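Local coordinates for alanine racemase 1 (Caldanaerobacter subterraneus subsp. tengcongensis MB4, PDB 4Y2W), which belongs to the alanine racemase family, with a TIM-type beta/alpha barrel as its N-terminal domain and a strand-rich C-terminal domain, and forms a two-chain assembly, at residues Y166-A171 / I206-A211; Y179-F184 / L215-L220. The protein carries 1 engineered substitution. All blocks are in the same frame, centred on the assembly; numbering follows the deposited sequence.

Contact 1 (Y166-A171 / I206-A211); sequences YSHFAA and IANAAA. With PO4 (phosphate ion), chain C.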
loop_
_atom_site.group_PDB
_atom_site.type_symbol
_atom_site.label_atom_id
_atom_site.label_comp_id
_atom_site.label_asym_id
_atom_site.label_seq_id
_atom_site.Cartn_x
_atom_site.Cartn_y
_atom_site.Cartn_z
ATOM N N TYR A 166 -28.645 -7.334 7.322
ATOM C CA TYR A 166 -27.828 -6.408 8.099
ATOM C C TYR A 166 -27.816 -4.982 7.589
ATOM O O TYR A 166 -28.265 -4.694 6.478
ATOM C CB TYR A 166 -26.395 -6.936 8.214
ATOM C CG TYR A 166 -25.570 -6.888 6.945
ATOM C CD1 TYR A 166 -25.792 -7.786 5.909
ATOM C CD2 TYR A 166 -24.546 -5.954 6.794
ATOM C CE1 TYR A 166 -25.027 -7.749 4.753
ATOM C CE2 TYR A 166 -23.777 -5.907 5.644
ATOM C CZ TYR A 166 -24.020 -6.807 4.626
ATOM O OH TYR A 166 -23.256 -6.759 3.483
ATOM N N SER A 167 -27.310 -4.102 8.448
ATOM C CA SER A 167 -27.142 -2.686 8.150
ATOM C C SER A 167 -25.838 -2.208 8.799
ATOM O O SER A 167 -25.081 -3.016 9.343
ATOM C CB SER A 167 -28.340 -1.887 8.671
ATOM O OG SER A 167 -28.340 -0.566 8.161
ATOM N N HIS A 168 -25.586 -0.901 8.740
ATOM C CA HIS A 168 -24.327 -0.320 9.212
ATOM C C HIS A 168 -24.570 1.071 9.800
ATOM O O HIS A 168 -25.255 1.893 9.183
ATOM C CB HIS A 168 -23.339 -0.234 8.042
ATOM C CG HIS A 168 -21.901 -0.162 8.456
ATOM N ND1 HIS A 168 -21.099 -1.278 8.554
ATOM C CD2 HIS A 168 -21.117 0.894 8.778
ATOM C CE1 HIS A 168 -19.885 -0.916 8.931
ATOM N NE2 HIS A 168 -19.869 0.398 9.074
ATOM N N PHE A 169 -24.013 1.329 10.984
ATOM C CA PHE A 169 -24.180 2.623 11.654
ATOM C C PHE A 169 -23.324 3.698 10.990
ATOM O O PHE A 169 -22.151 3.464 10.695
ATOM C CB PHE A 169 -23.813 2.532 13.143
ATOM C CG PHE A 169 -24.804 1.762 13.974
ATOM C CD1 PHE A 169 -26.132 2.166 14.050
ATOM C CD2 PHE A 169 -24.406 0.647 14.699
ATOM C CE1 PHE A 169 -27.044 1.463 14.819
ATOM C CE2 PHE A 169 -25.315 -0.058 15.473
ATOM C CZ PHE A 169 -26.634 0.351 15.532
ATOM N N ALA A 170 -23.909 4.878 10.782
ATOM C CA ALA A 170 -23.222 5.990 10.122
ATOM C C ALA A 170 -22.354 6.820 11.067
ATOM O O ALA A 170 -21.341 7.371 10.641
ATOM C CB ALA A 170 -24.228 6.891 9.425
ATOM N N ALA A 171 -22.748 6.918 12.336
ATOM C CA ALA A 171 -22.027 7.756 13.300
ATOM C C ALA A 171 -21.923 7.113 14.683
ATOM O O ALA A 171 -22.107 7.784 15.700
ATOM C CB ALA A 171 -22.686 9.126 13.396
ATOM N N ILE A 206 -25.947 -5.624 13.014
ATOM C CA ILE A 206 -25.776 -4.214 12.662
ATOM C C ILE A 206 -24.549 -3.549 13.306
ATOM O O ILE A 206 -24.013 -2.583 12.764
ATOM C CB ILE A 206 -27.060 -3.424 13.017
ATOM C CG1 ILE A 206 -27.038 -2.021 12.402
ATOM C CG2 ILE A 206 -27.256 -3.355 14.527
ATOM C CD1 ILE A 206 -28.385 -1.329 12.427
ATOM N N ALA A 207 -24.097 -4.071 14.445
ATOM C CA ALA A 207 -23.065 -3.415 15.243
ATOM C C ALA A 207 -21.641 -3.679 14.745
ATOM O O ALA A 207 -21.221 -4.832 14.612
ATOM C CB ALA A 207 -23.192 -3.846 16.698
ATOM N N ASN A 208 -20.917 -2.592 14.471
ATOM C CA ASN A 208 -19.457 -2.625 14.329
ATOM C C ASN A 208 -18.828 -2.301 15.692
ATOM O O ASN A 208 -19.553 -2.115 16.671
ATOM C CB ASN A 208 -18.989 -1.650 13.237
ATOM C CG ASN A 208 -19.407 -0.208 13.504
ATOM O OD1 ASN A 208 -20.283 0.061 14.331
ATOM N ND2 ASN A 208 -18.785 0.728 12.790
ATOM N N ALA A 209 -17.499 -2.233 15.764
ATOM C CA ALA A 209 -16.790 -2.043 17.045
ATOM C C ALA A 209 -17.341 -0.909 17.928
ATOM O O ALA A 209 -17.449 -1.064 19.146
ATOM C CB ALA A 209 -15.302 -1.838 16.795
ATOM N N ALA A 210 -17.688 0.217 17.314
ATOM C CA ALA A 210 -18.172 1.382 18.055
ATOM C C ALA A 210 -19.478 1.095 18.793
ATOM O O ALA A 210 -19.636 1.463 19.958
ATOM C CB ALA A 210 -18.346 2.566 17.118
ATOM N N ALA A 211 -20.406 0.437 18.106
ATOM C CA ALA A 211 -21.699 0.082 18.687
ATOM C C ALA A 211 -21.600 -1.128 19.618
ATOM O O ALA A 211 -22.411 -1.276 20.530
ATOM C CB ALA A 211 -22.710 -0.183 17.585
HETATM P P PO4 C . -14.956 -1.852 12.390
HETATM O O1 PO4 C . -14.627 -2.270 13.805
HETATM O O2 PO4 C . -15.697 -0.532 12.394
HETATM O O3 PO4 C . -15.824 -2.909 11.746
HETATM O O4 PO4 C . -13.673 -1.692 11.604
#
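With CG anti to its own carbonyl carbon (chi1 -71°), Phe169 turns its ring toward 206-211, while Ile206, its CG1 anti to the backbone N (chi1 -168°), extends the branch that lies over that ring. CG1 of Ile206 stands 4.1 Å from the Phe169 centroid and only 17° off the ring normal, a CH-pi contact displaced somewhat toward the rim. The other branch of the isoleucine reaches the far end of the ring, CG2 lying 3.9 Å from CZ of Phe169. Farther round the ring, CB of Ala211 approaches CE2 of Phe169 to 3.4 Å from an oblique direction. At the edge, near the ring plane, OD1 of Asn208 comes within 4.2 Å of CD2 of Phe169. CD1 of Ile206, also over that face, reaches CB of Ser167 at 3.8 Å, and CA of Ile206 directs its hydrogen at Ser167 O, 3.6 Å away. That oxygen also accepts a hydrogen bond from Arg224, while Ser167 OG is bonded to Ile132 O and Thr134 OG1.

Asn208 takes the N-cap position of helix 209-214. The Asn208 and His168 side chains cross at about a right angle, their amide and ring planes well tilted to each other, ND2 to NE2 being 3.9 Å without a hydrogen bond. His168 belongs to the pocket seen to hold alanine. ND2 of Asn208 and the backbone N of Ala209 each make a weak hydrogen bond to a phosphate ion, probably from the crystallisation liquor. No hydrogen bond joins the two segments, so apolar contacts and the CH-pi pair carry the interior, while the amide N-H groups at the helix start offer a polar rim that would suit an anion.

Contact 2 (Y179-F184 / L215-L220); sequences YCKEQF and LNYSHL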
loop_
_atom_site.group_PDB
_atom_site.type_symbol
_atom_site.label_atom_id
_atom_site.label_comp_id
_atom_site.label_asym_id
_atom_site.label_seq_id
_atom_site.Cartn_x
_atom_site.Cartn_y
_atom_site.Cartn_z
ATOM N N TYR A 179 -28.938 9.165 16.453
ATOM C CA TYR A 179 -28.943 8.625 15.095
ATOM C C TYR A 179 -28.779 7.105 15.096
ATOM O O TYR A 179 -29.436 6.410 14.325
ATOM C CB TYR A 179 -27.860 9.278 14.236
ATOM C CG TYR A 179 -28.150 9.204 12.754
ATOM C CD1 TYR A 179 -29.221 9.903 12.208
ATOM C CD2 TYR A 179 -27.359 8.442 11.899
ATOM C CE1 TYR A 179 -29.500 9.845 10.854
ATOM C CE2 TYR A 179 -27.630 8.379 10.542
ATOM C CZ TYR A 179 -28.702 9.085 10.026
ATOM O OH TYR A 179 -28.990 9.038 8.681
ATOM N N CYS A 180 -27.912 6.589 15.963
ATOM C CA CYS A 180 -27.772 5.142 16.133
ATOM C C CYS A 180 -29.096 4.505 16.571
ATOM O O CYS A 180 -29.513 3.488 16.019
ATOM C CB CYS A 180 -26.672 4.812 17.145
ATOM S SG CYS A 180 -24.983 5.102 16.560
ATOM N N LYS A 181 -29.750 5.111 17.559
ATOM C CA LYS A 181 -31.069 4.654 18.005
ATOM C C LYS A 181 -32.062 4.734 16.844
ATOM O O LYS A 181 -32.854 3.815 16.636
ATOM C CB LYS A 181 -31.566 5.488 19.201
ATOM C CG LYS A 181 -32.462 4.744 20.187
ATOM C CD LYS A 181 -33.932 4.769 19.793
ATOM C CE LYS A 181 -34.781 3.934 20.744
ATOM N NZ LYS A 181 -34.471 2.474 20.673
ATOM N N GLU A 182 -31.999 5.826 16.086
ATOM C CA GLU A 182 -32.874 6.030 14.932
ATOM C C GLU A 182 -32.660 4.972 13.854
ATOM O O GLU A 182 -33.625 4.440 13.310
ATOM C CB GLU A 182 -32.659 7.425 14.341
ATOM C CG GLU A 182 -33.484 7.721 13.095
ATOM C CD GLU A 182 -33.301 9.140 12.589
ATOM O OE1 GLU A 182 -32.434 9.866 13.121
ATOM O OE2 GLU A 182 -34.029 9.528 11.651
ATOM N N GLN A 183 -31.397 4.686 13.542
ATOM C CA GLN A 183 -31.054 3.685 12.528
ATOM C C GLN A 183 -31.473 2.289 12.971
ATOM O O GLN A 183 -31.951 1.489 12.165
ATOM C CB GLN A 183 -29.550 3.691 12.232
ATOM C CG GLN A 183 -29.040 4.926 11.509
ATOM C CD GLN A 183 -27.603 4.771 11.044
ATOM O OE1 GLN A 183 -26.683 5.353 11.624
ATOM N NE2 GLN A 183 -27.399 3.978 9.996
ATOM N N PHE A 184 -31.283 2.003 14.254
ATOM C CA PHE A 184 -31.644 0.704 14.816
ATOM C C PHE A 184 -33.150 0.446 14.713
ATOM O O PHE A 184 -33.569 -0.621 14.274
ATOM C CB PHE A 184 -31.190 0.613 16.274
ATOM C CG PHE A 184 -31.400 -0.740 16.889
ATOM C CD1 PHE A 184 -30.517 -1.777 16.627
ATOM C CD2 PHE A 184 -32.480 -0.977 17.728
ATOM C CE1 PHE A 184 -30.710 -3.027 17.188
ATOM C CE2 PHE A 184 -32.676 -2.224 18.293
ATOM C CZ PHE A 184 -31.790 -3.251 18.023
ATOM N N LEU A 215 -23.424 0.500 22.444
ATOM C CA LEU A 215 -24.838 0.174 22.263
ATOM C C LEU A 215 -25.119 -1.310 22.494
ATOM O O LEU A 215 -25.053 -2.112 21.563
ATOM C CB LEU A 215 -25.276 0.573 20.847
ATOM C CG LEU A 215 -25.446 2.062 20.496
ATOM C CD1 LEU A 215 -24.508 2.998 21.241
ATOM C CD2 LEU A 215 -25.272 2.264 18.999
ATOM N N ASN A 216 -25.458 -1.668 23.729
ATOM C CA ASN A 216 -25.716 -3.071 24.083
ATOM C C ASN A 216 -26.920 -3.663 23.331
ATOM O O ASN A 216 -26.996 -4.875 23.126
ATOM C CB ASN A 216 -25.923 -3.221 25.598
ATOM C CG ASN A 216 -24.981 -4.234 26.224
ATOM O OD1 ASN A 216 -25.414 -5.237 26.800
ATOM N ND2 ASN A 216 -23.682 -3.974 26.122
ATOM N N TYR A 217 -27.858 -2.802 22.934
ATOM C CA TYR A 217 -29.041 -3.227 22.176
ATOM C C TYR A 217 -28.723 -3.662 20.746
ATOM O O TYR A 217 -29.395 -4.541 20.202
ATOM C CB TYR A 217 -30.113 -2.126 22.160
ATOM C CG TYR A 217 -29.711 -0.808 21.521
ATOM C CD1 TYR A 217 -29.750 -0.635 20.139
ATOM C CD2 TYR A 217 -29.331 0.279 22.304
ATOM C CE1 TYR A 217 -29.395 0.572 19.557
ATOM C CE2 TYR A 217 -28.978 1.490 21.730
ATOM C CZ TYR A 217 -29.013 1.632 20.359
ATOM O OH TYR A 217 -28.665 2.835 19.789
ATOM N N SER A 218 -27.700 -3.054 20.148
ATOM C CA SER A 218 -27.334 -3.320 18.748
ATOM C C SER A 218 -26.746 -4.714 18.493
ATOM O O SER A 218 -26.648 -5.135 17.338
ATOM C CB SER A 218 -26.349 -2.257 18.245
ATOM O OG SER A 218 -25.149 -2.267 18.998
ATOM N N HIS A 219 -26.364 -5.417 19.559
ATOM C CA HIS A 219 -25.723 -6.735 19.459
ATOM C C HIS A 219 -26.476 -7.714 18.554
ATOM O O HIS A 219 -25.861 -8.378 17.720
ATOM C CB HIS A 219 -25.555 -7.350 20.854
ATOM C CG HIS A 219 -24.515 -6.674 21.692
ATOM N ND1 HIS A 219 -23.949 -7.270 22.799
ATOM C CD2 HIS A 219 -23.927 -5.460 21.577
ATOM C CE1 HIS A 219 -23.068 -6.449 23.338
ATOM N NE2 HIS A 219 -23.033 -5.344 22.614
ATOM N N LEU A 220 -27.795 -7.800 18.733
ATOM C CA LEU A 220 -28.665 -8.674 17.928
ATOM C C LEU A 220 -28.153 -10.127 17.886
ATOM O O LEU A 220 -27.677 -10.635 18.899
ATOM C CB LEU A 220 -28.858 -8.089 16.520
ATOM C CG LEU A 220 -29.496 -6.700 16.424
ATOM C CD1 LEU A 220 -29.416 -6.179 14.999
ATOM C CD2 LEU A 220 -30.941 -6.729 16.899
#
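The outer helical layer of the barrel domain is joined here, where helix 177-195, which follows the sixth barrel strand, meets the loop between helix 209-214 and strand 222-224. An edge-to-face aromatic pair lies at its centre. Tyr217 turns its edge to one face of Phe184, with centroids 4.8 Å apart and planes at 66°; CD1 of Tyr217 sits over the middle of the Phe184 ring. Phe184 holds CG anti to its backbone N (chi1 -174°), which sends the ring from the helix toward the loop. At the ring's edge, CD2 of Leu220 lies 3.7 Å from CE1 of Phe184. One turn earlier in the helix, CB of Cys180 meets CD2 of Leu215 at 3.4 Å. The Tyr217 hydroxyl reaches the helix backbone, but its OH, 3.4 Å from N of Lys181, is at too poor an angle for a hydrogen bond. NZ of Lys181 stands over one face of Tyr217, at most a weak cation-pi attraction, and is paired with Asp185; CB of Leu215 lies against the opposite face. Within the loop, O of Leu215 is gripped twice, by Ser218 OG at 2.6 Å and by the Ser218 backbone N. Packing of an outer helix against the loop that leads into the last barrel strand belongs to the helical shell of a TIM barrel.

In the fold
Contact 1 is buried at the ends of neighbouring barrel strands 160-166 and 203-208, whereas contact 2 is only partly buried, in the layer outside them. Their centres are 8 Å apart, and their segments alternate along the chain. Gln183 on helix 177-195 ties them, with OE1 bonded to Ala170 N and NE2 weakly to His168 O; Ser218 of the 215-220 loop packs against Ile206 and Ala211. Neither contact has a hydrogen bond across its segments. The inner one joins an apolar patch to a pocket histidine and a helix start that weakly contacts a phosphate ion, whereas the outer one combines an aromatic pair with aliphatic contacts, a lysine standing at its border.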